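Local coordinates for protein beta-L-arabinobiosidase (Bacteroides thetaiotaomicron, PDB 5MQR) that hydrolyses glycosidic bonds, probably releasing arabinose-containing units from plant pectin during its breakdown by a gut bacterium, at residues A[47-59]-A[396-410]. Sequence-based numbering, arbitrary orientation.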
loop_
_atom_site.group_PDB
_atom_site.type_symbol
_atom_site.label_atom_id
_atom_site.label_comp_id
_atom_site.label_asym_id
_atom_site.label_seq_id
_atom_site.Cartn_x
_atom_site.Cartn_y
_atom_site.Cartn_z
ATOM N N PRO A 47 11.447 8.913 4.700
ATOM C CA PRO A 47 11.409 7.730 5.547
ATOM C C PRO A 47 10.225 6.861 5.255
ATOM O O PRO A 47 9.238 7.354 4.743
ATOM C CB PRO A 47 11.285 8.307 6.958
ATOM C CG PRO A 47 10.524 9.581 6.753
ATOM C CD PRO A 47 11.022 10.121 5.429
ATOM N N VAL A 48 10.334 5.582 5.612
ATOM C CA VAL A 48 9.172 4.714 5.674
ATOM C C VAL A 48 8.266 5.159 6.833
ATOM O O VAL A 48 8.703 5.878 7.734
ATOM C CB VAL A 48 9.543 3.220 5.713
ATOM C CG1 VAL A 48 10.354 2.855 4.464
ATOM C CG2 VAL A 48 10.303 2.839 6.970
ATOM N N VAL A 49 6.987 4.780 6.778
ATOM C CA VAL A 49 5.997 5.189 7.796
ATOM C C VAL A 49 6.341 4.564 9.151
ATOM O O VAL A 49 6.622 3.360 9.258
ATOM C CB VAL A 49 4.554 4.756 7.422
ATOM C CG1 VAL A 49 3.575 5.001 8.569
ATOM C CG2 VAL A 49 4.072 5.471 6.161
ATOM N N GLY A 50 6.305 5.398 10.185
ATOM C CA GLY A 50 6.260 4.912 11.550
ATOM C C GLY A 50 7.561 4.474 12.172
ATOM O O GLY A 50 7.527 3.752 13.146
ATOM N N VAL A 51 8.702 4.913 11.637
ATOM C CA VAL A 51 9.997 4.527 12.174
ATOM C C VAL A 51 10.207 5.269 13.486
ATOM O O VAL A 51 10.089 6.499 13.538
ATOM C CB VAL A 51 11.177 4.842 11.240
ATOM C CG1 VAL A 51 12.485 4.326 11.840
ATOM C CG2 VAL A 51 10.987 4.184 9.895
ATOM N N HIS A 52 10.516 4.524 14.538
ATOM C CA HIS A 52 10.906 5.140 15.817
ATOM C C HIS A 52 12.401 4.932 16.062
ATOM O O HIS A 52 12.871 3.789 16.172
ATOM C CB HIS A 52 10.096 4.572 16.973
ATOM C CG HIS A 52 8.631 4.797 16.840
ATOM N ND1 HIS A 52 7.720 4.161 17.639
ATOM C CD2 HIS A 52 7.917 5.558 15.984
ATOM C CE1 HIS A 52 6.500 4.542 17.303
ATOM N NE2 HIS A 52 6.595 5.400 16.304
ATOM N N ASN A 53 13.132 6.036 16.126
ATOM C CA ASN A 53 14.544 6.007 16.472
ATOM C C ASN A 53 14.599 6.276 17.968
ATOM O O ASN A 53 14.181 7.354 18.407
ATOM C CB ASN A 53 15.335 7.103 15.743
ATOM C CG ASN A 53 15.018 7.193 14.273
ATOM O OD1 ASN A 53 14.731 8.282 13.765
ATOM N ND2 ASN A 53 15.115 6.075 13.568
ATOM N N ILE A 54 15.136 5.314 18.727
ATOM C CA ILE A 54 15.194 5.358 20.180
ATOM C C ILE A 54 16.649 5.260 20.653
ATOM O O ILE A 54 17.319 4.253 20.398
ATOM C CB ILE A 54 14.403 4.200 20.817
ATOM C CG1 ILE A 54 12.958 4.179 20.308
ATOM C CG2 ILE A 54 14.408 4.311 22.343
ATOM C CD1 ILE A 54 12.141 5.438 20.599
ATOM N N GLN A 55 17.123 6.293 21.350
ATOM C CA GLN A 55 18.455 6.254 21.926
ATOM C C GLN A 55 18.438 5.454 23.235
ATOM O O GLN A 55 17.623 5.684 24.120
ATOM C CB GLN A 55 18.985 7.662 22.162
ATOM C CG GLN A 55 20.476 7.775 22.390
ATOM C CD GLN A 55 20.902 9.215 22.617
ATOM O OE1 GLN A 55 20.360 9.900 23.487
ATOM N NE2 GLN A 55 21.834 9.695 21.816
ATOM N N LEU A 56 19.372 4.524 23.329
ATOM C CA LEU A 56 19.501 3.643 24.457
ATOM C C LEU A 56 20.577 4.129 25.426
ATOM O O LEU A 56 20.358 4.086 26.622
ATOM C CB LEU A 56 19.850 2.232 23.972
ATOM C CG LEU A 56 18.677 1.314 23.710
ATOM C CD1 LEU A 56 17.733 1.929 22.701
ATOM C CD2 LEU A 56 19.159 -0.046 23.240
ATOM N N VAL A 57 21.741 4.527 24.896
ATOM C CA VAL A 57 22.877 4.978 25.711
ATOM C C VAL A 57 23.422 6.314 25.195
ATOM O O VAL A 57 23.757 6.437 24.018
ATOM C CB VAL A 57 24.027 3.941 25.720
ATOM C CG1 VAL A 57 25.129 4.411 26.648
ATOM C CG2 VAL A 57 23.523 2.550 26.124
ATOM N N ARG A 58 23.482 7.306 26.084
ATOM C CA ARG A 58 24.013 8.627 25.777
ATOM C C ARG A 58 25.290 8.806 26.558
ATOM O O ARG A 58 25.255 8.991 27.775
ATOM C CB ARG A 58 23.012 9.737 26.153
ATOM C CG ARG A 58 23.437 11.150 25.761
ATOM C CD ARG A 58 22.520 12.213 26.341
ATOM N NE ARG A 58 22.904 13.520 25.774
ATOM C CZ ARG A 58 23.971 14.229 26.143
ATOM N NH1 ARG A 58 24.753 13.799 27.133
ATOM N NH2 ARG A 58 24.256 15.383 25.527
ATOM N N ALA A 59 26.417 8.754 25.858
ATOM C CA ALA A 59 27.743 8.845 26.504
ATOM C C ALA A 59 27.893 10.138 27.290
ATOM O O ALA A 59 27.482 11.199 26.818
ATOM C CB ALA A 59 28.856 8.744 25.470
ATOM N N GLU A 396 29.602 6.432 19.604
ATOM C CA GLU A 396 29.503 7.191 20.865
ATOM C C GLU A 396 28.216 6.897 21.624
ATOM O O GLU A 396 28.238 6.614 22.823
ATOM C CB GLU A 396 29.603 8.685 20.561
ATOM C CG GLU A 396 29.594 9.588 21.791
ATOM C CD GLU A 396 30.043 11.013 21.484
ATOM O OE1 GLU A 396 31.264 11.215 21.318
ATOM O OE2 GLU A 396 29.185 11.926 21.412
ATOM N N ASP A 397 27.095 7.030 20.925
ATOM C CA ASP A 397 25.778 6.800 21.501
ATOM C C ASP A 397 25.181 5.521 20.885
ATOM O O ASP A 397 25.336 5.290 19.697
ATOM C CB ASP A 397 24.867 8.003 21.213
ATOM C CG ASP A 397 25.382 9.284 21.826
ATOM O OD1 ASP A 397 25.942 9.192 22.932
ATOM O OD2 ASP A 397 25.223 10.388 21.224
HETATM N N MSE A 398 24.490 4.721 21.704
HETATM C CA MSE A 398 23.857 3.473 21.252
HETATM C C MSE A 398 22.392 3.736 21.011
HETATM O O MSE A 398 21.702 4.390 21.826
HETATM C CB MSE A 398 24.072 2.320 22.230
HETATM C CG MSE A 398 25.517 2.075 22.644
HETATM SE SE MSE A 398 26.701 1.994 21.098
HETATM C CE MSE A 398 25.927 0.397 20.262
ATOM N N TRP A 399 21.918 3.253 19.863
ATOM C CA TRP A 399 20.547 3.455 19.408
ATOM C C TRP A 399 19.894 2.131 18.970
ATOM O O TRP A 399 20.579 1.131 18.677
ATOM C CB TRP A 399 20.530 4.391 18.195
ATOM C CG TRP A 399 20.795 5.799 18.477
ATOM C CD1 TRP A 399 22.003 6.373 18.718
ATOM C CD2 TRP A 399 19.839 6.853 18.489
ATOM N NE1 TRP A 399 21.860 7.724 18.878
ATOM C CE2 TRP A 399 20.540 8.049 18.763
ATOM C CE3 TRP A 399 18.455 6.906 18.298
ATOM C CZ2 TRP A 399 19.912 9.275 18.873
ATOM C CZ3 TRP A 399 17.816 8.140 18.415
ATOM C CH2 TRP A 399 18.549 9.312 18.699
ATOM N N ILE A 400 18.570 2.162 18.902
ATOM C CA ILE A 400 17.791 1.129 18.215
ATOM C C ILE A 400 16.715 1.821 17.348
ATOM O O ILE A 400 16.295 2.919 17.650
ATOM C CB ILE A 400 17.204 0.092 19.225
ATOM C CG1 ILE A 400 16.971 -1.271 18.555
ATOM C CG2 ILE A 400 15.911 0.598 19.902
ATOM C CD1 ILE A 400 16.679 -2.419 19.529
ATOM N N SER A 401 16.312 1.190 16.255
ATOM C CA SER A 401 15.185 1.680 15.471
ATOM C C SER A 401 14.189 0.569 15.282
ATOM O O SER A 401 14.551 -0.569 15.005
ATOM C CB SER A 401 15.612 2.244 14.112
ATOM O OG SER A 401 16.028 3.605 14.225
ATOM N N ARG A 402 12.926 0.916 15.465
ATOM C CA ARG A 402 11.817 0.038 15.151
ATOM C C ARG A 402 11.226 0.487 13.813
ATOM O O ARG A 402 10.871 1.643 13.653
ATOM C CB ARG A 402 10.768 0.142 16.231
ATOM C CG ARG A 402 9.534 -0.694 15.973
ATOM C CD ARG A 402 8.395 -0.071 16.736
ATOM N NE ARG A 402 7.233 -0.923 16.784
ATOM C CZ ARG A 402 6.039 -0.559 17.251
ATOM N NH1 ARG A 402 5.811 0.676 17.685
ATOM N NH2 ARG A 402 5.051 -1.455 17.247
ATOM N N ILE A 403 11.096 -0.448 12.889
ATOM C CA ILE A 403 10.521 -0.194 11.569
ATOM C C ILE A 403 9.270 -1.075 11.416
ATOM O O ILE A 403 9.385 -2.303 11.441
ATOM C CB ILE A 403 11.546 -0.487 10.471
ATOM C CG1 ILE A 403 12.760 0.435 10.667
ATOM C CG2 ILE A 403 10.925 -0.319 9.094
ATOM C CD1 ILE A 403 14.071 -0.184 10.254
ATOM N N PRO A 404 8.074 -0.451 11.302
ATOM C CA PRO A 404 6.851 -1.270 11.180
ATOM C C PRO A 404 6.817 -2.141 9.929
ATOM O O PRO A 404 7.292 -1.721 8.888
ATOM C CB PRO A 404 5.714 -0.239 11.166
ATOM C CG PRO A 404 6.290 0.910 11.944
ATOM C CD PRO A 404 7.742 0.966 11.528
ATOM N N VAL A 405 6.302 -3.356 10.099
ATOM C CA VAL A 405 6.182 -4.369 9.060
ATOM C C VAL A 405 4.701 -4.772 9.008
ATOM O O VAL A 405 4.060 -4.929 10.063
ATOM C CB VAL A 405 7.077 -5.574 9.381
ATOM C CG1 VAL A 405 6.901 -6.709 8.385
ATOM C CG2 VAL A 405 8.533 -5.122 9.416
ATOM N N PRO A 406 4.120 -4.888 7.808
ATOM C CA PRO A 406 4.782 -4.620 6.510
ATOM C C PRO A 406 5.274 -3.185 6.344
ATOM O O PRO A 406 4.640 -2.254 6.829
ATOM C CB PRO A 406 3.682 -4.938 5.460
ATOM C CG PRO A 406 2.428 -5.260 6.212
ATOM C CD PRO A 406 2.705 -5.314 7.684
ATOM N N VAL A 407 6.405 -3.026 5.659
ATOM C CA VAL A 407 7.046 -1.717 5.551
ATOM C C VAL A 407 6.278 -0.862 4.550
ATOM O O VAL A 407 6.171 -1.235 3.420
ATOM C CB VAL A 407 8.519 -1.852 5.139
ATOM C CG1 VAL A 407 9.196 -0.465 5.110
ATOM C CG2 VAL A 407 9.263 -2.816 6.085
ATOM N N GLN A 408 5.721 0.254 4.988
ATOM C CA GLN A 408 4.920 1.151 4.148
ATOM C C GLN A 408 5.781 2.356 3.771
ATOM O O GLN A 408 6.371 2.947 4.641
ATOM C CB GLN A 408 3.713 1.691 4.929
ATOM C CG GLN A 408 2.351 1.076 4.710
ATOM C CD GLN A 408 1.309 1.779 5.574
ATOM O OE1 GLN A 408 1.257 1.570 6.797
ATOM N NE2 GLN A 408 0.527 2.672 4.965
ATOM N N ILE A 409 5.814 2.725 2.494
ATOM C CA ILE A 409 6.515 3.915 2.033
ATOM C C ILE A 409 5.644 5.173 2.204
ATOM O O ILE A 409 6.102 6.178 2.751
ATOM C CB ILE A 409 6.933 3.841 0.544
ATOM C CG1 ILE A 409 7.650 2.532 0.198
ATOM C CG2 ILE A 409 7.789 5.045 0.174
ATOM C CD1 ILE A 409 8.727 2.143 1.170
ATOM N N ASN A 410 4.416 5.139 1.704
ATOM C CA ASN A 410 3.551 6.317 1.721
ATOM C C ASN A 410 2.408 6.133 2.664
ATOM O O ASN A 410 2.013 5.022 2.952
ATOM C CB ASN A 410 2.988 6.589 0.338
ATOM C CG ASN A 410 4.068 6.771 -0.691
ATOM O OD1 ASN A 410 5.079 7.440 -0.472
ATOM N ND2 ASN A 410 3.866 6.155 -1.826
HETATM O O HOH W 1 6.334 0.885 7.789
HETATM O O HOH W 2 23.352 10.086 19.167
#
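W399 reaches across from strand 397-403 and lays its indole against Q55 of strand 52-57, a worked example of how two antiparallel strands far apart in sequence are locked by side chains as well as by backbone bonds. With CG anti to its carbonyl carbon (chi1 -73°), the ring is directed over the neighbouring strand, and Q55 CB sits 3.6 Å from the centroid of the W399 six-membered ring, almost on the ring normal, in a CH-pi contact. At the indole edge, in the ring plane, a water accepts from W399 NE1 at 2.8 Å and donates to D397 OD2, a carboxylate also salt-bridged to R359; Q55 NE2 adds only a weak bond to this water, while Q55 OE1 accepts from V437 N. With the indole cut back to an alanine, the Q55 methylenes are likely to lose the face they pack on, and the water its NE1 donor.

Paired backbone bonds, such as I54 N to I400 O and I400 N to I54 O, give way beside the tryptophan to a classic beta bulge, where L56 N and V57 N both donate to M398 O. Further along, N53 ND2 donates to S401 OG at 2.7 Å, the hydroxyl lying close to the amide plane.

Beyond the paired strands, V48 and V49 carry the contact. V49 N meets Q408 O at 2.9 Å in a nearly straight bond, and V49 CG2, anti to the carbonyl carbon, lies 4.0 Å from Q408 CB and near N410 O. A water donates to V49 O and P404 O and accepts from Q408 N, tying the two loops together. V48 CG1 packs 3.6 Å from V407 CG1 and also touches I409 CD1; V48 CG2 meets I403 CG2.

An early strand thus pairs with 397-403, which in turn pairs with 387-393, consistent with the ring closure of a beta propeller. The chemistry implies a closure of backbone bonds interrupted by one bulge, sealed by apolar contacts at one end and by the Q55-W399 CH-pi contact at the other.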